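PDB 6HUN: ribulose bisphosphate carboxylase from Hyperthermus butylicus DSM 5456, which probably catalyses the magnesium-dependent carboxylation of ribulose 1,5-bisphosphate to two molecules of 3-phosphoglycerate, in an archaeal pathway of AMP degradation. Local coordinates for residues V426-K431 with D436-E441; L409-P412 with E416-A419; R61-S66 with L84-Y89. All blocks are in the same frame, centred on the assembly; numbering follows the deposited sequence.

Contact 1 of 3, residues V426-K431 with D436-E441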
loop_
_atom_site.group_PDB
_atom_site.type_symbol
_atom_site.label_atom_id
_atom_site.label_comp_id
_atom_site.label_asym_id
_atom_site.label_seq_id
_atom_site.Cartn_x
_atom_site.Cartn_y
_atom_site.Cartn_z
ATOM N N VAL A 426 -27.195 -19.179 -15.326
ATOM C CA VAL A 426 -26.992 -17.950 -16.092
ATOM C C VAL A 426 -27.871 -17.917 -17.326
ATOM O O VAL A 426 -28.371 -16.851 -17.716
ATOM C CB VAL A 426 -25.502 -17.812 -16.456
ATOM C CG1 VAL A 426 -25.261 -16.692 -17.490
ATOM C CG2 VAL A 426 -24.756 -17.506 -15.180
ATOM N N GLU A 427 -28.020 -19.078 -17.983
ATOM C CA GLU A 427 -28.867 -19.215 -19.162
ATOM C C GLU A 427 -30.317 -18.861 -18.853
ATOM O O GLU A 427 -30.955 -18.118 -19.607
ATOM C CB GLU A 427 -28.762 -20.642 -19.700
ATOM C CG GLU A 427 -29.147 -20.774 -21.169
ATOM C CD GLU A 427 -28.152 -20.052 -22.077
ATOM O OE1 GLU A 427 -27.280 -20.725 -22.667
ATOM O OE2 GLU A 427 -28.250 -18.810 -22.204
ATOM N N ALA A 428 -30.832 -19.330 -17.718
ATOM C CA ALA A 428 -32.188 -18.961 -17.319
ATOM C C ALA A 428 -32.327 -17.448 -17.167
ATOM O O ALA A 428 -33.308 -16.859 -17.635
ATOM C CB ALA A 428 -32.562 -19.682 -16.028
ATOM N N ALA A 429 -31.327 -16.797 -16.574
ATOM C CA ALA A 429 -31.379 -15.349 -16.393
ATOM C C ALA A 429 -31.341 -14.607 -17.726
ATOM O O ALA A 429 -32.089 -13.645 -17.924
ATOM C CB ALA A 429 -30.227 -14.885 -15.491
ATOM N N MET A 430 -30.454 -15.019 -18.648
ATOM C CA MET A 430 -30.413 -14.397 -19.973
ATOM C C MET A 430 -31.731 -14.576 -20.720
ATOM O O MET A 430 -32.159 -13.689 -21.467
ATOM C CB MET A 430 -29.272 -14.984 -20.809
ATOM C CG MET A 430 -27.897 -14.891 -20.153
ATOM S SD MET A 430 -27.470 -13.182 -19.808
ATOM C CE MET A 430 -27.510 -12.491 -21.446
ATOM N N LYS A 431 -32.362 -15.729 -20.567
ATOM C CA LYS A 431 -33.597 -16.067 -21.274
ATOM C C LYS A 431 -34.864 -15.609 -20.544
ATOM O O LYS A 431 -35.968 -15.783 -21.081
ATOM C CB LYS A 431 -33.656 -17.570 -21.486
ATOM C CG LYS A 431 -32.580 -18.162 -22.369
ATOM C CD LYS A 431 -32.882 -19.642 -22.595
ATOM C CE LYS A 431 -31.826 -20.359 -23.419
ATOM N NZ LYS A 431 -32.061 -21.835 -23.256
ATOM N N ASP A 436 -37.107 -22.242 -11.163
ATOM C CA ASP A 436 -37.919 -23.440 -10.948
ATOM C C ASP A 436 -38.339 -24.071 -12.281
ATOM O O ASP A 436 -38.171 -25.274 -12.490
ATOM C CB ASP A 436 -39.125 -23.087 -10.061
ATOM C CG ASP A 436 -38.728 -22.869 -8.587
ATOM O OD1 ASP A 436 -37.593 -23.259 -8.214
ATOM O OD2 ASP A 436 -39.533 -22.327 -7.788
ATOM N N GLU A 437 -38.790 -23.250 -13.228
ATOM C CA GLU A 437 -39.188 -23.759 -14.542
ATOM C C GLU A 437 -37.995 -24.300 -15.319
ATOM O O GLU A 437 -38.065 -25.367 -15.940
ATOM C CB GLU A 437 -39.879 -22.645 -15.324
ATOM C CG GLU A 437 -40.380 -23.021 -16.700
ATOM C CD GLU A 437 -41.063 -21.847 -17.387
ATOM O OE1 GLU A 437 -41.148 -21.842 -18.630
ATOM O OE2 GLU A 437 -41.521 -20.914 -16.688
ATOM N N TYR A 438 -36.878 -23.564 -15.311
ATOM C CA TYR A 438 -35.714 -24.025 -16.062
ATOM C C TYR A 438 -35.200 -25.341 -15.507
ATOM O O TYR A 438 -34.786 -26.230 -16.262
ATOM C CB TYR A 438 -34.594 -22.966 -16.026
ATOM C CG TYR A 438 -33.712 -22.997 -17.250
ATOM C CD1 TYR A 438 -34.231 -22.745 -18.492
ATOM C CD2 TYR A 438 -32.340 -23.242 -17.155
ATOM C CE1 TYR A 438 -33.455 -22.783 -19.633
ATOM C CE2 TYR A 438 -31.525 -23.258 -18.300
ATOM C CZ TYR A 438 -32.093 -23.025 -19.535
ATOM O OH TYR A 438 -31.343 -23.042 -20.678
ATOM N N ALA A 439 -35.245 -25.489 -14.189
ATOM C CA ALA A 439 -34.671 -26.642 -13.509
ATOM C C ALA A 439 -35.541 -27.871 -13.624
ATOM O O ALA A 439 -35.655 -28.652 -12.687
ATOM C CB ALA A 439 -34.430 -26.303 -12.044
ATOM N N ARG A 440 -36.206 -28.048 -14.738
ATOM C CA ARG A 440 -36.953 -29.270 -14.936
ATOM C C ARG A 440 -36.507 -30.021 -16.147
ATOM O O ARG A 440 -36.648 -31.244 -16.179
ATOM C CB ARG A 440 -38.443 -28.977 -15.045
ATOM C CG ARG A 440 -39.049 -28.767 -13.720
ATOM C CD ARG A 440 -40.353 -29.498 -13.669
ATOM N NE ARG A 440 -40.235 -30.916 -13.337
ATOM C CZ ARG A 440 -40.916 -31.904 -13.905
ATOM N NH1 ARG A 440 -40.711 -33.143 -13.498
ATOM N NH2 ARG A 440 -41.824 -31.672 -14.849
ATOM N N GLU A 441 -35.981 -29.339 -17.146
ATOM C CA GLU A 441 -35.309 -30.046 -18.213
ATOM C C GLU A 441 -33.807 -29.879 -18.110
ATOM O O GLU A 441 -33.100 -30.074 -19.105
ATOM C CB GLU A 441 -35.845 -29.595 -19.574
ATOM C CG GLU A 441 -37.371 -29.760 -19.698
ATOM C CD GLU A 441 -37.830 -31.221 -19.811
ATOM O OE1 GLU A 441 -37.119 -32.025 -20.451
ATOM O OE2 GLU A 441 -38.925 -31.570 -19.295
#
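Tyr438 holds CG opposite its own backbone N (chi1 -151°), which sends the ring from helix 435-438 to the side of helix 415-431, where Ala428 lies against it and Lys431 meets the hydroxyl. With CG beside the backbone N (chi1 -64°) and an extended chain beyond CG, Lys431 reaches the edge of the ring, near its plane, and Lys431 NZ donates a hydrogen bond to Tyr438 OH over 2.9 Å. The two side chains cross at about a right angle. The ring face is used separately: Ala428 CB makes an off-centre CH-pi contact, 4.1 Å from the Tyr438 ring centroid, and touches Tyr438 CG at 3.7 Å. Glu427 adds only aliphatic carbon, its CG lying 3.2 Å from Tyr438 OH, while the bend at chi2 leads its carboxylate away. One side chain of the second segment thus carries the whole contact: its hydroxyl takes a hydrogen bond from Lys431, and one ring face lies on the Ala428 backbone, CA 4.2 Å above the ring plane. The backbones come close here, Ala428 CA being 6.3 Å from Tyr438 CA, a spacing the small side chain permits. Ile433, between the two helices, also packs on Tyr438. His442 stacks on its ring and Leu445 of helix 443-452 touches it, placing the tyrosine between helix 415-431 and the C-terminal helix, at the periphery of the catalytic barrel domain.

Contact 2 of 3, residues L409-P412 with E416-A419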
loop_
_atom_site.group_PDB
_atom_site.type_symbol
_atom_site.label_atom_id
_atom_site.label_comp_id
_atom_site.label_asym_id
_atom_site.label_seq_id
_atom_site.Cartn_x
_atom_site.Cartn_y
_atom_site.Cartn_z
ATOM N N LEU A 409 -17.341 -26.278 -7.288
ATOM C CA LEU A 409 -16.576 -27.384 -6.727
ATOM C C LEU A 409 -17.372 -28.205 -5.723
ATOM O O LEU A 409 -16.999 -29.350 -5.445
ATOM C CB LEU A 409 -15.292 -26.824 -6.091
ATOM C CG LEU A 409 -14.654 -25.796 -6.996
ATOM C CD1 LEU A 409 -13.604 -24.942 -6.258
ATOM C CD2 LEU A 409 -14.010 -26.515 -8.133
ATOM N N GLY A 410 -18.470 -27.674 -5.195
ATOM C CA GLY A 410 -19.279 -28.379 -4.230
ATOM C C GLY A 410 -20.499 -29.089 -4.787
ATOM O O GLY A 410 -21.296 -29.617 -4.002
ATOM N N HIS A 411 -20.673 -29.131 -6.110
ATOM C CA HIS A 411 -21.871 -29.748 -6.696
ATOM C C HIS A 411 -21.889 -31.257 -6.438
ATOM O O HIS A 411 -20.869 -31.932 -6.597
ATOM C CB HIS A 411 -21.934 -29.472 -8.200
ATOM C CG HIS A 411 -23.275 -29.740 -8.822
ATOM N ND1 HIS A 411 -23.562 -30.908 -9.503
ATOM C CD2 HIS A 411 -24.398 -28.984 -8.889
ATOM C CE1 HIS A 411 -24.806 -30.865 -9.947
ATOM N NE2 HIS A 411 -25.339 -29.712 -9.586
ATOM N N PRO A 412 -23.039 -31.819 -6.059
ATOM C CA PRO A 412 -23.083 -33.244 -5.692
ATOM C C PRO A 412 -22.566 -34.186 -6.773
ATOM O O PRO A 412 -22.133 -35.296 -6.457
ATOM C CB PRO A 412 -24.571 -33.485 -5.409
ATOM C CG PRO A 412 -25.098 -32.155 -5.010
ATOM C CD PRO A 412 -24.319 -31.136 -5.808
ATOM N N GLU A 416 -17.462 -30.591 -12.985
ATOM C CA GLU A 416 -17.973 -30.484 -14.347
ATOM C C GLU A 416 -19.469 -30.184 -14.342
ATOM O O GLU A 416 -19.913 -29.160 -14.880
ATOM C CB GLU A 416 -17.664 -31.771 -15.109
ATOM C CG GLU A 416 -16.236 -32.276 -14.883
ATOM C CD GLU A 416 -16.103 -33.213 -13.673
ATOM O OE1 GLU A 416 -15.287 -34.163 -13.730
ATOM O OE2 GLU A 416 -16.801 -32.990 -12.661
ATOM N N ALA A 417 -20.251 -31.045 -13.685
ATOM C CA ALA A 417 -21.676 -30.779 -13.510
ATOM C C ALA A 417 -21.916 -29.470 -12.762
ATOM O O ALA A 417 -22.853 -28.731 -13.080
ATOM C CB ALA A 417 -22.340 -31.948 -12.782
ATOM N N GLY A 418 -21.071 -29.156 -11.775
ATOM C CA GLY A 418 -21.205 -27.881 -11.077
ATOM C C GLY A 418 -21.056 -26.672 -11.986
ATOM O O GLY A 418 -21.821 -25.714 -11.885
ATOM N N ALA A 419 -20.057 -26.683 -12.870
ATOM C CA ALA A 419 -19.942 -25.586 -13.828
ATOM C C ALA A 419 -21.146 -25.563 -14.774
ATOM O O ALA A 419 -21.631 -24.491 -15.159
ATOM C CB ALA A 419 -18.638 -25.708 -14.600
#
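His411 lays its imidazole against the first turn of helix 415-431, at Ala417 and Gly418. Its chi1 of -165° holds CG opposite the backbone N and beside the carbonyl carbon, which points the ring at the helix, and chi2 of -99° presents a face to the helix backbone. Ala417 C sits over that face, 3.9 Å above the ring plane and offset toward the rim; the opposite face is covered by Pro412 CD. Ala417 CB touches His411 ND1 at 3.7 Å. The nearest approach is made by His411 CB, 3.4 Å from Gly418 CA. The 409-412 loop leads into this helix after the last barrel strand, 401-403, and Gly418 is about 8 Å from the side chain of Val404, predicted to bind substrate. His411 NE2 is hydrogen-bonded to Glu444 O of helix 443-452, and ND1 has a weak bond from Asp413 N. With an alanine here, Glu444 O would probably lose this partner and a gap would open beside Ala417 and Gly418. Across the two segments the chemistry is van der Waals alone: the buried ring is held by its outside bond to Glu444 and packed on Gly418, where a CB would come within 3.0 Å of His411 CB.

Contact 3 of 3, residues R61-S66 with L84-Y89; sequences RIAAES and LKAKAY
Through Ala63 and Ala86, their CA atoms 5.3 Å apart, the last turn of helix 55-65 meets the chain entering strand 87-93. Along the helix, Ile62 packs on strands 41-49 and 132-141. Ala63 carries the contact: Ala63 CB stands 3.8 Å from Ala86 O and 4.3 Å from Ala86 CB. In return Ala86 CB approaches Ala63 O to 3.7 Å, and farther along Ala88 N is 4.2 Å from Ala63 CB. Ser67 OG bridges the two sides, hydrogen-bonded to both Ala63 O and Ala86 N. This is a helix packed on a beta-sheet in the N-terminal domain of a Rubisco large chain, and Ala63 and Ala86 also touch Val103 of the adjoining strand 99-105. Small side chains on both partners allow the close approach of the two backbones. Next along the helix, Glu65 forms a salt bridge to Lys179 of the second subunit, a residue predicted to bind substrate. At Ser66 the helical backbone ends; chi1 of 58° folds OG, which also bonds Tyr105 OH, back to donate to Ile62 O at 2.7 Å, tilted 34° from the carbonyl plane, while Ser66 N reaches Ile62 O from the opposite face at 3.0 Å.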
loop_
_atom_site.group_PDB
_atom_site.type_symbol
_atom_site.label_atom_id
_atom_site.label_comp_id
_atom_site.label_asym_id
_atom_site.label_seq_id
_atom_site.Cartn_x
_atom_site.Cartn_y
_atom_site.Cartn_z
ATOM N N ARG A 61 -4.685 22.976 7.364
ATOM C CA ARG A 61 -3.520 22.126 7.550
ATOM C C ARG A 61 -3.498 21.010 6.540
ATOM O O ARG A 61 -2.435 20.691 6.016
ATOM C CB ARG A 61 -3.481 21.553 8.960
ATOM C CG ARG A 61 -3.003 22.566 10.016
ATOM C CD ARG A 61 -3.345 22.055 11.383
ATOM N NE ARG A 61 -3.109 23.083 12.383
ATOM C CZ ARG A 61 -2.019 23.117 13.136
ATOM N NH1 ARG A 61 -1.101 22.172 12.981
ATOM N NH2 ARG A 61 -1.841 24.104 14.020
ATOM N N ILE A 62 -4.663 20.394 6.264
ATOM C CA ILE A 62 -4.736 19.367 5.225
ATOM C C ILE A 62 -4.338 19.952 3.870
ATOM O O ILE A 62 -3.520 19.377 3.148
ATOM C CB ILE A 62 -6.141 18.743 5.169
ATOM C CG1 ILE A 62 -6.445 17.906 6.438
ATOM C CG2 ILE A 62 -6.302 17.853 3.891
ATOM C CD1 ILE A 62 -7.952 17.588 6.519
ATOM N N ALA A 63 -4.899 21.112 3.513
ATOM C CA ALA A 63 -4.588 21.701 2.212
ATOM C C ALA A 63 -3.097 22.031 2.082
ATOM O O ALA A 63 -2.502 21.799 1.026
ATOM C CB ALA A 63 -5.447 22.964 1.971
ATOM N N ALA A 64 -2.488 22.578 3.135
ATOM C CA ALA A 64 -1.063 22.925 3.096
ATOM C C ALA A 64 -0.196 21.680 3.029
ATOM O O ALA A 64 0.743 21.595 2.230
ATOM C CB ALA A 64 -0.685 23.751 4.330
ATOM N N GLU A 65 -0.480 20.708 3.882
ATOM C CA GLU A 65 0.373 19.526 3.933
ATOM C C GLU A 65 0.290 18.721 2.640
ATOM O O GLU A 65 1.283 18.100 2.242
ATOM C CB GLU A 65 -0.001 18.673 5.144
ATOM C CG GLU A 65 0.700 17.275 5.237
ATOM C CD GLU A 65 2.205 17.350 5.456
ATOM O OE1 GLU A 65 2.932 16.484 4.928
ATOM O OE2 GLU A 65 2.667 18.276 6.152
ATOM N N SER A 66 -0.875 18.679 1.979
ATOM C CA SER A 66 -1.001 17.916 0.754
ATOM C C SER A 66 -0.625 18.730 -0.483
ATOM O O SER A 66 -0.815 18.252 -1.596
ATOM C CB SER A 66 -2.430 17.337 0.618
ATOM O OG SER A 66 -3.387 18.390 0.643
ATOM N N LEU A 84 0.936 26.824 -6.971
ATOM C CA LEU A 84 0.728 25.420 -6.658
ATOM C C LEU A 84 -0.139 25.190 -5.433
ATOM O O LEU A 84 -0.357 24.033 -5.070
ATOM C CB LEU A 84 2.080 24.750 -6.448
ATOM C CG LEU A 84 2.948 24.633 -7.687
ATOM C CD1 LEU A 84 4.312 24.032 -7.354
ATOM C CD2 LEU A 84 2.206 23.783 -8.733
ATOM N N LYS A 85 -0.641 26.225 -4.779
ATOM C CA LYS A 85 -1.214 26.039 -3.454
ATOM C C LYS A 85 -2.651 25.515 -3.505
ATOM O O LYS A 85 -3.460 25.965 -4.321
ATOM C CB LYS A 85 -1.166 27.347 -2.692
ATOM C CG LYS A 85 -2.115 27.382 -1.535
ATOM C CD LYS A 85 -2.466 28.794 -1.198
ATOM C CE LYS A 85 -1.207 29.595 -1.121
ATOM N NZ LYS A 85 -1.342 30.587 -0.048
ATOM N N ALA A 86 -2.981 24.568 -2.609
ATOM C CA ALA A 86 -4.324 23.980 -2.588
ATOM C C ALA A 86 -5.250 24.802 -1.690
ATOM O O ALA A 86 -4.799 25.476 -0.764
ATOM C CB ALA A 86 -4.289 22.519 -2.114
ATOM N N LYS A 87 -6.558 24.759 -1.973
ATOM C CA LYS A 87 -7.513 25.571 -1.232
ATOM C C LYS A 87 -8.700 24.756 -0.762
ATOM O O LYS A 87 -9.428 24.196 -1.585
ATOM C CB LYS A 87 -8.009 26.753 -2.096
ATOM C CG LYS A 87 -6.929 27.756 -2.390
ATOM C CD LYS A 87 -6.483 28.472 -1.113
ATOM C CE LYS A 87 -6.582 29.964 -1.301
ATOM N NZ LYS A 87 -7.991 30.263 -1.651
ATOM N N ALA A 88 -8.948 24.758 0.548
ATOM C CA ALA A 88 -10.211 24.251 1.066
ATOM C C ALA A 88 -11.261 25.313 0.817
ATOM O O ALA A 88 -11.140 26.411 1.358
ATOM C CB ALA A 88 -10.135 23.957 2.558
ATOM N N TYR A 89 -12.297 24.983 0.050
ATOM C CA TYR A 89 -13.246 25.990 -0.420
ATOM C C TYR A 89 -14.679 25.670 -0.029
ATOM O O TYR A 89 -15.600 26.411 -0.401
ATOM C CB TYR A 89 -13.143 26.168 -1.946
ATOM C CG TYR A 89 -13.625 24.976 -2.730
ATOM C CD1 TYR A 89 -12.757 23.916 -3.017
ATOM C CD2 TYR A 89 -14.940 24.883 -3.158
ATOM C CE1 TYR A 89 -13.190 22.820 -3.695
ATOM C CE2 TYR A 89 -15.384 23.787 -3.842
ATOM C CZ TYR A 89 -14.503 22.738 -4.095
ATOM O OH TYR A 89 -14.937 21.643 -4.797
#

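From the N terminus, contact 3 closes first: the chain leaves helix 55-65, passes through helix 81-84 and returns as strand 87-93, tying helix to sheet in the N-terminal domain. The eight-stranded catalytic barrel follows, and after its last strand, 401-403, contact 2 closes the short turn between helix 405-409 and helix 415-431. Contact 1 then closes the turn from the far end of that helix to helix 435-438. All three loops lie in series, neither nesting nor crossing. Contacts 1 and 2 share helix 415-431, their centres about 17 Å apart, and helix 443-452 borders both; the centre of contact 3 is about 55 Å from that of contact 2, across the chain's centre.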